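Local coordinates for protein alcohol dehydrogenase IV (Corynebacterium glutamicum, PDB 3IV7) that probably reduces maleylacetate in an NAD-dependent reaction, as a member of the iron-containing alcohol dehydrogenase family, at residues N173-C178 with R200-G205; A192-E197 with A226-V231; L206-A211 with S215-D220. All coordinates share one frame; numbering follows the deposited sequence.

Contact 1: N173-C178 with R200-G205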
ATOM      1  N   ASN A 173     -20.505  -3.705  -2.475  1.00 25.95           N
ATOM      2  CA  ASN A 173     -19.778  -3.274  -3.693  1.00 26.04           C
ATOM      3  C   ASN A 173     -18.275  -3.204  -3.351  1.00 27.46           C
ATOM      4  O   ASN A 173     -17.418  -3.780  -4.058  1.00 26.47           O
ATOM      5  CB  ASN A 173     -20.304  -1.921  -4.103  1.00 28.34           C
ATOM      6  CG  ASN A 173     -19.683  -1.367  -5.395  1.00 29.57           C
ATOM      7  OD1 ASN A 173     -18.829  -1.985  -6.067  1.00 32.02           O
ATOM      8  ND2 ASN A 173     -20.077  -0.174  -5.708  1.00 30.73           N
ATOM      9  N   GLY A 174     -17.977  -2.583  -2.215  1.00 25.50           N
ATOM     10  CA  GLY A 174     -16.607  -2.475  -1.719  1.00 27.70           C
ATOM     11  C   GLY A 174     -16.041  -3.853  -1.438  1.00 27.66           C
ATOM     12  O   GLY A 174     -14.916  -4.145  -1.802  1.00 31.11           O
ATOM     13  N   LEU A 175     -16.876  -4.738  -0.882  1.00 27.64           N
ATOM     14  CA  LEU A 175     -16.466  -6.096  -0.615  1.00 27.98           C
ATOM     15  C   LEU A 175     -16.122  -6.863  -1.913  1.00 30.23           C
ATOM     16  O   LEU A 175     -15.182  -7.661  -1.927  1.00 27.22           O
ATOM     17  CB  LEU A 175     -17.527  -6.839   0.190  1.00 30.61           C
ATOM     18  CG  LEU A 175     -17.027  -8.061   0.922  1.00 35.86           C
ATOM     19  CD1 LEU A 175     -15.910  -7.659   1.858  1.00 34.70           C
ATOM     20  CD2 LEU A 175     -18.213  -8.795   1.719  1.00 32.88           C
ATOM     21  N   ALA A 176     -16.871  -6.593  -2.988  1.00 24.92           N
ATOM     22  CA  ALA A 176     -16.643  -7.218  -4.253  1.00 26.24           C
ATOM     23  C   ALA A 176     -15.300  -6.796  -4.817  1.00 27.07           C
ATOM     24  O   ALA A 176     -14.596  -7.617  -5.397  1.00 27.21           O
ATOM     25  CB  ALA A 176     -17.743  -6.870  -5.221  1.00 24.01           C
ATOM     26  N   HIS A 177     -14.949  -5.518  -4.643  1.00 27.13           N
ATOM     27  CA  HIS A 177     -13.637  -5.024  -5.069  1.00 27.59           C
ATOM     28  C   HIS A 177     -12.561  -5.899  -4.413  1.00 29.48           C
ATOM     29  O   HIS A 177     -11.624  -6.329  -5.071  1.00 29.48           O
ATOM     30  CB  HIS A 177     -13.423  -3.543  -4.694  1.00 26.34           C
ATOM     31  CG  HIS A 177     -14.276  -2.576  -5.462  1.00 30.35           C
ATOM     32  ND1 HIS A 177     -14.711  -2.822  -6.751  1.00 29.17           N
ATOM     33  CD2 HIS A 177     -14.644  -1.302  -5.180  1.00 27.68           C
ATOM     34  CE1 HIS A 177     -15.391  -1.773  -7.190  1.00 31.44           C
ATOM     35  NE2 HIS A 177     -15.359  -0.834  -6.259  1.00 30.55           N
ATOM     36  N   CYS A 178     -12.734  -6.223  -3.132  1.00 29.62           N
ATOM     37  CA  CYS A 178     -11.758  -7.056  -2.443  1.00 26.09           C
ATOM     38  C   CYS A 178     -11.738  -8.452  -2.998  1.00 28.21           C
ATOM     39  O   CYS A 178     -10.702  -8.965  -3.352  1.00 28.76           O
ATOM     40  CB  CYS A 178     -12.065  -7.170  -0.947  1.00 28.37           C
ATOM     41  SG  CYS A 178     -12.063  -5.677  -0.047  1.00 28.10           S
ATOM     42  N   ARG A 200     -11.775  -7.687   6.060  1.00 24.72           N
ATOM     43  CA  ARG A 200     -11.842  -7.639   7.512  1.00 27.83           C
ATOM     44  C   ARG A 200     -12.625  -6.415   7.998  1.00 28.08           C
ATOM     45  O   ARG A 200     -13.553  -6.557   8.788  1.00 28.32           O
ATOM     46  CB  ARG A 200     -10.434  -7.611   8.126  1.00 28.34           C
ATOM     47  CG  ARG A 200     -10.425  -7.663   9.688  1.00 29.56           C
ATOM     48  CD  ARG A 200      -9.091  -7.168  10.285  1.00 38.48           C
ATOM     49  NE  ARG A 200      -8.764  -5.797   9.876  1.00 36.71           N
ATOM     50  CZ  ARG A 200      -9.303  -4.691  10.396  1.00 46.40           C
ATOM     51  NH1 ARG A 200     -10.243  -4.769  11.340  1.00 41.66           N
ATOM     52  NH2 ARG A 200      -8.934  -3.495   9.935  1.00 41.21           N
ATOM     53  N   ALA A 201     -12.267  -5.232   7.490  1.00 27.90           N
ATOM     54  CA  ALA A 201     -12.902  -3.982   7.914  1.00 28.21           C
ATOM     55  C   ALA A 201     -14.376  -3.906   7.552  1.00 28.34           C
ATOM     56  O   ALA A 201     -15.184  -3.465   8.356  1.00 29.78           O
ATOM     57  CB  ALA A 201     -12.137  -2.754   7.357  1.00 27.92           C
ATOM     58  N   LEU A 202     -14.729  -4.312   6.340  1.00 28.84           N
ATOM     59  CA  LEU A 202     -16.116  -4.279   5.914  1.00 24.80           C
ATOM     60  C   LEU A 202     -16.986  -5.291   6.639  1.00 26.36           C
ATOM     61  O   LEU A 202     -18.133  -5.003   6.987  1.00 24.23           O
ATOM     62  CB  LEU A 202     -16.229  -4.446   4.411  1.00 25.96           C
ATOM     63  CG  LEU A 202     -15.811  -3.196   3.656  1.00 29.14           C
ATOM     64  CD1 LEU A 202     -15.345  -3.511   2.252  1.00 23.59           C
ATOM     65  CD2 LEU A 202     -16.937  -2.137   3.669  1.00 26.75           C
ATOM     66  N   ASN A 203     -16.432  -6.465   6.895  1.00 26.26           N
ATOM     67  CA  ASN A 203     -17.155  -7.528   7.605  1.00 25.99           C
ATOM     68  C   ASN A 203     -17.460  -7.128   9.044  1.00 27.28           C
ATOM     69  O   ASN A 203     -18.513  -7.460   9.596  1.00 28.62           O
ATOM     70  CB  ASN A 203     -16.323  -8.810   7.577  1.00 25.13           C
ATOM     71  CG  ASN A 203     -17.014  -9.931   8.161  1.00 26.03           C
ATOM     72  OD1 ASN A 203     -18.078 -10.348   7.667  1.00 27.12           O
ATOM     73  ND2 ASN A 203     -16.444 -10.488   9.244  1.00 28.48           N
ATOM     74  N   GLN A 204     -16.553  -6.375   9.627  1.00 28.19           N
ATOM     75  CA  GLN A 204     -16.714  -5.855  10.986  1.00 31.80           C
ATOM     76  C   GLN A 204     -17.677  -4.673  10.997  1.00 30.38           C
ATOM     77  O   GLN A 204     -18.583  -4.608  11.827  1.00 26.48           O
ATOM     78  CB  GLN A 204     -15.342  -5.396  11.535  1.00 31.16           C
ATOM     79  CG  GLN A 204     -14.411  -6.533  11.937  1.00 42.00           C
ATOM     80  CD  GLN A 204     -14.880  -7.256  13.192  1.00 50.59           C
ATOM     81  OE1 GLN A 204     -15.226  -6.625  14.216  1.00 57.60           O
ATOM     82  NE2 GLN A 204     -14.905  -8.579  13.127  1.00 50.27           N
ATOM     83  N   GLY A 205     -17.515  -3.784  10.011  1.00 28.45           N
ATOM     84  CA  GLY A 205     -18.246  -2.506   9.970  1.00 28.88           C
ATOM     85  C   GLY A 205     -19.714  -2.556   9.570  1.00 28.66           C
ATOM     86  O   GLY A 205     -20.567  -1.951  10.237  1.00 27.99           O
TER
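L175 turns its CG away from the backbone N, with chi1 at -160°, and L202 keeps CG beside its own backbone N, anti to the carbonyl carbon (chi1 -74°). These two torsions bring the leucines together between helix 164-181 and helix 189-211. Both helices belong to the all-helical C-terminal part of the iron-containing alcohol dehydrogenase fold. The side chains slide past each other in opposite directions, each with its outer carbons beside the base of the other. CD1 of L175 lies 4.1 Å from CB of L202. CD1 of L202 runs on to the backbone of the first helix.

CA atoms of L175 and L202 are 6.8 Å apart, the closest such pair here. The contact is small and fully buried. It is held by van der Waals packing alone. L175 also packs on L264 of helix 256-271 and on L295 and L298 of helix 291-301, so it belongs to a wider apolar layer. I199, one turn before L202 on helix 189-211, touches both L175 and C178 and continues the same packing. Elsewhere on helix 164-181, H177 is hydrogen-bonded through NE2 to A123 O and through ND1 to H242 NE2, and its ring stacks with F233.

The end of L202 meets the main chain of helix 164-181 rather than a side chain. The missing side chain at G174 leaves this backbone bare toward L202, and CD1 packs against it. That methyl comes to 3.7 Å from N of L175, and the same L202 CD1 lies 3.8 Å from C of G174.

Contact 2: A192-E197 with A226-V231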
ATOM      1  N   ALA A 192      -3.358  -8.400  -2.746  1.00 24.20           N
ATOM      2  CA  ALA A 192      -4.003  -9.469  -1.999  1.00 23.78           C
ATOM      3  C   ALA A 192      -4.121  -9.105  -0.515  1.00 25.57           C
ATOM      4  O   ALA A 192      -5.198  -9.241   0.076  1.00 25.16           O
ATOM      5  CB  ALA A 192      -3.250 -10.756  -2.156  1.00 20.83           C
ATOM      6  N   VAL A 193      -3.020  -8.665   0.102  1.00 27.95           N
ATOM      7  CA  VAL A 193      -3.073  -8.367   1.534  1.00 28.54           C
ATOM      8  C   VAL A 193      -3.994  -7.174   1.792  1.00 27.59           C
ATOM      9  O   VAL A 193      -4.797  -7.188   2.736  1.00 27.89           O
ATOM     10  CB  VAL A 193      -1.695  -8.171   2.156  1.00 32.73           C
ATOM     11  CG1 VAL A 193      -1.125  -6.848   1.775  1.00 33.17           C
ATOM     12  CG2 VAL A 193      -1.798  -8.319   3.693  1.00 31.24           C
ATOM     13  N   LEU A 194      -3.987  -6.201   0.886  1.00 28.83           N
ATOM     14  CA  LEU A 194      -4.896  -5.052   1.021  1.00 27.31           C
ATOM     15  C   LEU A 194      -6.363  -5.497   0.875  1.00 28.65           C
ATOM     16  O   LEU A 194      -7.199  -5.059   1.621  1.00 31.19           O
ATOM     17  CB  LEU A 194      -4.552  -3.940   0.017  1.00 23.25           C
ATOM     18  CG  LEU A 194      -3.147  -3.317   0.221  1.00 31.13           C
ATOM     19  CD1 LEU A 194      -2.846  -2.268  -0.837  1.00 32.96           C
ATOM     20  CD2 LEU A 194      -3.012  -2.715   1.636  1.00 30.26           C
ATOM     21  N   ALA A 195      -6.654  -6.371  -0.098  1.00 27.87           N
ATOM     22  CA  ALA A 195      -8.006  -6.857  -0.299  1.00 26.66           C
ATOM     23  C   ALA A 195      -8.530  -7.562   0.957  1.00 26.44           C
ATOM     24  O   ALA A 195      -9.651  -7.358   1.333  1.00 24.79           O
ATOM     25  CB  ALA A 195      -8.079  -7.785  -1.489  1.00 23.79           C
ATOM     26  N   ALA A 196      -7.668  -8.339   1.621  1.00 25.48           N
ATOM     27  CA  ALA A 196      -8.044  -9.092   2.830  1.00 28.05           C
ATOM     28  C   ALA A 196      -8.287  -8.134   4.009  1.00 29.39           C
ATOM     29  O   ALA A 196      -9.149  -8.377   4.824  1.00 30.14           O
ATOM     30  CB  ALA A 196      -6.961 -10.078   3.182  1.00 28.02           C
ATOM     31  N   GLU A 197      -7.492  -7.066   4.088  1.00 27.32           N
ATOM     32  CA  GLU A 197      -7.693  -6.036   5.094  1.00 30.13           C
ATOM     33  C   GLU A 197      -9.010  -5.331   4.835  1.00 28.51           C
ATOM     34  O   GLU A 197      -9.713  -4.977   5.769  1.00 27.09           O
ATOM     35  CB  GLU A 197      -6.537  -5.036   5.083  1.00 30.80           C
ATOM     36  CG  GLU A 197      -6.719  -3.813   5.990  1.00 32.10           C
ATOM     37  CD  GLU A 197      -6.588  -4.102   7.478  1.00 32.31           C
ATOM     38  OE1 GLU A 197      -6.503  -5.295   7.880  1.00 27.35           O
ATOM     39  OE2 GLU A 197      -6.513  -3.091   8.259  1.00 32.14           O
ATOM     40  N   ALA A 226     -13.598   0.267   2.521  1.00 26.32           N
ATOM     41  CA  ALA A 226     -13.856   0.673   1.177  1.00 25.69           C
ATOM     42  C   ALA A 226     -12.604   1.213   0.502  1.00 27.68           C
ATOM     43  O   ALA A 226     -12.394   0.987  -0.671  1.00 27.06           O
ATOM     44  CB  ALA A 226     -14.980   1.744   1.163  1.00 26.23           C
ATOM     45  N   TYR A 227     -11.781   1.954   1.246  1.00 29.39           N
ATOM     46  CA  TYR A 227     -10.558   2.506   0.669  1.00 27.72           C
ATOM     47  C   TYR A 227      -9.594   1.396   0.275  1.00 26.54           C
ATOM     48  O   TYR A 227      -9.132   1.338  -0.890  1.00 27.49           O
ATOM     49  CB  TYR A 227      -9.878   3.477   1.622  1.00 27.19           C
ATOM     50  CG  TYR A 227      -8.625   4.083   1.016  1.00 28.38           C
ATOM     51  CD1 TYR A 227      -8.698   4.930  -0.072  1.00 29.61           C
ATOM     52  CD2 TYR A 227      -7.367   3.759   1.511  1.00 25.65           C
ATOM     53  CE1 TYR A 227      -7.537   5.461  -0.660  1.00 30.26           C
ATOM     54  CE2 TYR A 227      -6.217   4.292   0.963  1.00 29.78           C
ATOM     55  CZ  TYR A 227      -6.298   5.149  -0.109  1.00 31.48           C
ATOM     56  OH  TYR A 227      -5.133   5.633  -0.668  1.00 27.17           O
ATOM     57  N   LEU A 228      -9.305   0.488   1.209  1.00 29.01           N
ATOM     58  CA  LEU A 228      -8.374  -0.620   0.895  1.00 28.71           C
ATOM     59  C   LEU A 228      -8.904  -1.561  -0.186  1.00 27.48           C
ATOM     60  O   LEU A 228      -8.148  -2.051  -1.023  1.00 27.31           O
ATOM     61  CB  LEU A 228      -7.989  -1.361   2.150  1.00 30.06           C
ATOM     62  CG  LEU A 228      -7.099  -0.467   3.049  1.00 36.94           C
ATOM     63  CD1 LEU A 228      -6.611  -1.247   4.150  1.00 38.65           C
ATOM     64  CD2 LEU A 228      -5.924   0.120   2.239  1.00 43.34           C
ATOM     65  N   ALA A 229     -10.205  -1.779  -0.202  1.00 29.02           N
ATOM     66  CA  ALA A 229     -10.812  -2.589  -1.256  1.00 27.28           C
ATOM     67  C   ALA A 229     -10.488  -2.005  -2.634  1.00 26.96           C
ATOM     68  O   ALA A 229     -10.148  -2.733  -3.562  1.00 25.77           O
ATOM     69  CB  ALA A 229     -12.319  -2.653  -1.056  1.00 23.68           C
ATOM     70  N   ALA A 230     -10.673  -0.681  -2.759  1.00 29.24           N
ATOM     71  CA  ALA A 230     -10.498   0.016  -4.026  1.00 28.71           C
ATOM     72  C   ALA A 230      -9.034   0.119  -4.438  1.00 27.10           C
ATOM     73  O   ALA A 230      -8.700  -0.068  -5.623  1.00 27.30           O
ATOM     74  CB  ALA A 230     -11.164   1.413  -3.965  1.00 29.57           C
ATOM     75  N   VAL A 231      -8.151   0.369  -3.468  1.00 27.69           N
ATOM     76  CA  VAL A 231      -6.717   0.387  -3.734  1.00 27.57           C
ATOM     77  C   VAL A 231      -6.244  -0.994  -4.256  1.00 30.70           C
ATOM     78  O   VAL A 231      -5.443  -1.078  -5.198  1.00 28.16           O
ATOM     79  CB  VAL A 231      -5.907   0.785  -2.487  1.00 30.57           C
ATOM     80  CG1 VAL A 231      -4.391   0.580  -2.737  1.00 25.45           C
ATOM     81  CG2 VAL A 231      -6.193   2.323  -2.094  1.00 30.66           C
TER
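A helical hairpin brings L194 of helix 189-211 against L228 and V231 of helix 216-236. The two segments run nearly antiparallel, at 153°, with axes 7.6 Å apart at their closest. L194 and L228 face each other with CA atoms at 5.6 Å, and their side chains cross at about a right angle. Their CD2 methyls meet at 4.1 Å. CB of L228 sits 3.8 Å from O of L194, so the base of the leucine also touches the backbone. The other methyl of L194, CD1, turns to CG1 of V231 at 3.8 Å. V231 offers this branch because its CG1 lies anti to the backbone N, chi1 171°. A bound 1,2-ethanediol, probably from the crystallisation liquor, lies about 4 Å from the L194 side chain.

E197 adds its aliphatic stem beside L228. The modelled distance there is too short to be trusted. Nearby, V193 packs on E197 of the second subunit, and Y227 on I190 of that subunit. The carboxylate of E197 has its own partners: OE2 is hydrogen-bonded to Y224 OH and forms a salt bridge with R200 NH2. The pairing is thus apolar between the segments, and these neighbours would probably favour a charged E197.

Contact 3: L206-A211 with S215-D220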
ATOM      1  N   LEU A 206     -20.024  -3.296   8.506  1.00 27.48           N
ATOM      2  CA  LEU A 206     -21.361  -3.296   7.968  1.00 28.73           C
ATOM      3  C   LEU A 206     -22.420  -3.768   8.968  1.00 27.79           C
ATOM      4  O   LEU A 206     -23.459  -3.139   9.082  1.00 26.74           O
ATOM      5  CB  LEU A 206     -21.435  -4.078   6.626  1.00 31.81           C
ATOM      6  CG  LEU A 206     -20.517  -3.517   5.499  1.00 33.25           C
ATOM      7  CD1 LEU A 206     -20.592  -4.367   4.239  1.00 28.47           C
ATOM      8  CD2 LEU A 206     -20.816  -2.041   5.168  1.00 26.64           C
ATOM      9  N   PRO A 207     -22.138  -4.838   9.742  1.00 23.99           N
ATOM     10  CA  PRO A 207     -23.168  -5.235  10.688  1.00 24.49           C
ATOM     11  C   PRO A 207     -23.389  -4.194  11.808  1.00 26.78           C
ATOM     12  O   PRO A 207     -24.475  -4.147  12.386  1.00 23.34           O
ATOM     13  CB  PRO A 207     -22.618  -6.538  11.297  1.00 23.78           C
ATOM     14  CG  PRO A 207     -21.619  -7.046  10.283  1.00 26.52           C
ATOM     15  CD  PRO A 207     -21.075  -5.856   9.604  1.00 27.60           C
ATOM     16  N   LYS A 208     -22.329  -3.448  12.167  1.00 27.56           N
ATOM     17  CA  LYS A 208     -22.423  -2.442  13.208  1.00 25.00           C
ATOM     18  C   LYS A 208     -23.292  -1.248  12.720  1.00 24.31           C
ATOM     19  O   LYS A 208     -23.994  -0.636  13.501  1.00 25.91           O
ATOM     20  CB  LYS A 208     -21.038  -1.966  13.615  1.00 26.57           C
ATOM     21  CG  LYS A 208     -20.203  -3.009  14.363  1.00 26.16           C
ATOM     22  CD  LYS A 208     -18.824  -2.458  14.682  1.00 26.67           C
ATOM     23  CE  LYS A 208     -17.825  -3.575  15.013  1.00 27.30           C
ATOM     24  NZ  LYS A 208     -16.517  -3.033  15.205  1.00 36.54           N
ATOM     25  N   ILE A 209     -23.247  -0.973  11.416  1.00 22.17           N
ATOM     26  CA  ILE A 209     -24.073   0.068  10.789  1.00 23.95           C
ATOM     27  C   ILE A 209     -25.553  -0.343  10.770  1.00 26.15           C
ATOM     28  O   ILE A 209     -26.443   0.493  10.997  1.00 25.55           O
ATOM     29  CB  ILE A 209     -23.589   0.389   9.344  1.00 24.50           C
ATOM     30  CG1 ILE A 209     -22.212   1.074   9.398  1.00 27.28           C
ATOM     31  CG2 ILE A 209     -24.638   1.275   8.582  1.00 21.31           C
ATOM     32  CD1 ILE A 209     -21.452   1.034   8.155  1.00 25.65           C
ATOM     33  N   VAL A 210     -25.818  -1.630  10.543  1.00 26.54           N
ATOM     34  CA  VAL A 210     -27.219  -2.143  10.550  1.00 25.10           C
ATOM     35  C   VAL A 210     -27.762  -2.133  11.971  1.00 24.56           C
ATOM     36  O   VAL A 210     -28.880  -1.731  12.203  1.00 24.75           O
ATOM     37  CB  VAL A 210     -27.305  -3.572   9.966  1.00 23.98           C
ATOM     38  CG1 VAL A 210     -28.704  -4.156  10.185  1.00 20.97           C
ATOM     39  CG2 VAL A 210     -26.902  -3.562   8.448  1.00 23.79           C
ATOM     40  N   ALA A 211     -26.921  -2.540  12.920  1.00 22.82           N
ATOM     41  CA  ALA A 211     -27.251  -2.479  14.324  1.00 23.46           C
ATOM     42  C   ALA A 211     -27.482  -1.020  14.826  1.00 19.94           C
ATOM     43  O   ALA A 211     -28.318  -0.788  15.719  1.00 23.82           O
ATOM     44  CB  ALA A 211     -26.128  -3.191  15.179  1.00 24.11           C
ATOM     45  N   SER A 215     -23.328   4.403  14.175  1.00 23.48           N
ATOM     46  CA  SER A 215     -22.125   3.848  14.850  1.00 25.22           C
ATOM     47  C   SER A 215     -20.869   4.470  14.239  1.00 24.91           C
ATOM     48  O   SER A 215     -20.575   4.276  13.039  1.00 27.07           O
ATOM     49  CB  SER A 215     -22.061   2.355  14.677  1.00 26.17           C
ATOM     50  OG  SER A 215     -20.809   1.848  15.135  1.00 24.92           O
ATOM     51  N   ILE A 216     -20.161   5.276  15.012  1.00 25.40           N
ATOM     52  CA  ILE A 216     -18.927   5.875  14.496  1.00 26.48           C
ATOM     53  C   ILE A 216     -17.931   4.735  14.211  1.00 24.51           C
ATOM     54  O   ILE A 216     -17.333   4.681  13.139  1.00 26.63           O
ATOM     55  CB  ILE A 216     -18.316   6.946  15.460  1.00 26.94           C
ATOM     56  CG1 ILE A 216     -19.281   8.146  15.574  1.00 28.87           C
ATOM     57  CG2 ILE A 216     -16.870   7.420  14.910  1.00 22.51           C
ATOM     58  CD1 ILE A 216     -18.854   9.207  16.590  1.00 25.39           C
ATOM     59  N   GLU A 217     -17.833   3.782  15.131  1.00 24.73           N
ATOM     60  CA  GLU A 217     -16.920   2.651  14.929  1.00 26.08           C
ATOM     61  C   GLU A 217     -17.225   1.931  13.604  1.00 26.94           C
ATOM     62  O   GLU A 217     -16.339   1.752  12.763  1.00 23.44           O
ATOM     63  CB  GLU A 217     -17.011   1.671  16.093  1.00 28.02           C
ATOM     64  CG  GLU A 217     -15.971   0.544  16.013  1.00 34.11           C
ATOM     65  CD  GLU A 217     -16.065  -0.401  17.199  1.00 32.37           C
ATOM     66  OE1 GLU A 217     -16.527   0.026  18.240  1.00 43.06           O
ATOM     67  OE2 GLU A 217     -15.693  -1.569  17.065  1.00 44.53           O
ATOM     68  N   GLY A 218     -18.490   1.595  13.384  1.00 25.30           N
ATOM     69  CA  GLY A 218     -18.883   0.875  12.161  1.00 26.02           C
ATOM     70  C   GLY A 218     -18.724   1.688  10.905  1.00 25.93           C
ATOM     71  O   GLY A 218     -18.227   1.185   9.865  1.00 25.46           O
ATOM     72  N   ARG A 219     -19.131   2.950  10.969  1.00 25.84           N
ATOM     73  CA  ARG A 219     -18.991   3.827   9.826  1.00 27.03           C
ATOM     74  C   ARG A 219     -17.523   4.062   9.437  1.00 28.37           C
ATOM     75  O   ARG A 219     -17.195   4.201   8.234  1.00 25.97           O
ATOM     76  CB  ARG A 219     -19.690   5.138  10.075  1.00 25.93           C
ATOM     77  CG  ARG A 219     -21.240   5.031  10.149  1.00 24.95           C
ATOM     78  CD  ARG A 219     -21.825   4.716   8.849  1.00 24.81           C
ATOM     79  NE  ARG A 219     -23.269   4.855   8.840  1.00 27.40           N
ATOM     80  CZ  ARG A 219     -24.039   4.655   7.774  1.00 26.14           C
ATOM     81  NH1 ARG A 219     -23.508   4.272   6.592  1.00 26.10           N
ATOM     82  NH2 ARG A 219     -25.366   4.804   7.887  1.00 25.06           N
ATOM     83  N   ASP A 220     -16.650   4.133  10.424  1.00 26.61           N
ATOM     84  CA  ASP A 220     -15.218   4.319  10.146  1.00 27.92           C
ATOM     85  C   ASP A 220     -14.665   3.056   9.516  1.00 26.87           C
ATOM     86  O   ASP A 220     -13.979   3.120   8.510  1.00 30.82           O
ATOM     87  CB  ASP A 220     -14.427   4.652  11.424  1.00 25.76           C
ATOM     88  CG  ASP A 220     -14.587   6.110  11.865  1.00 27.19           C
ATOM     89  OD1 ASP A 220     -14.851   6.971  11.003  1.00 30.47           O
ATOM     90  OD2 ASP A 220     -14.340   6.385  13.054  1.00 27.46           O
TER
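I209 and R219 cross at about a right angle where helix 189-211 turns back into helix 216-236. CG2 of I209 sits over the centre of one face of the R219 guanidinium, 3.5 Å from CZ. The isoleucine's other branch runs along the arginine stem, with CG1 3.7 Å from CD of R219. A bend at chi2, -69°, lays the R219 chain across I209. Its nitrogens are tied to P213 O, L162 O, S167 and Y122, which fix the rotation of the flat group.

K208 and E217 cross obliquely on the more exposed side. The lysine chain is extended, and NZ approaches OE2 of E217 at a tilt out of the carboxylate plane in a salt bridge; the modelled 2.5 Å is too short to be taken literally. NZ has a second acidic partner in E221. CB of K208 lies 3.9 Å from CA of G218, which has no side chain. S215 is the N-cap of the second helix: its OG accepts from N of G218 at 2.9 Å.

Around this turn, V210 packs on V164 and V168 of helix 164-181, P207 rests on helix 291-301, and D220 bonds to S156 just past strand 151-154.

All three contacts use helix 189-211. Contact 1 sets it against helix 164-181, while contacts 2 and 3 both set it against helix 216-236, near the far end and near the turn of one hairpin. Contacts 1 and 2 are buried and apolar, with centres about 8 Å apart. A229 CB packs on G174 O and C178 SG, and C178 SG also meets A195 O, so three helices come together there. Contact 3 is only partly buried, its centre about 18 Å from the centre of the chain. It adds a salt bridge, a helix cap and an arginine face to its apolar packing. Residues of contacts 2 and 3 also touch the second subunit.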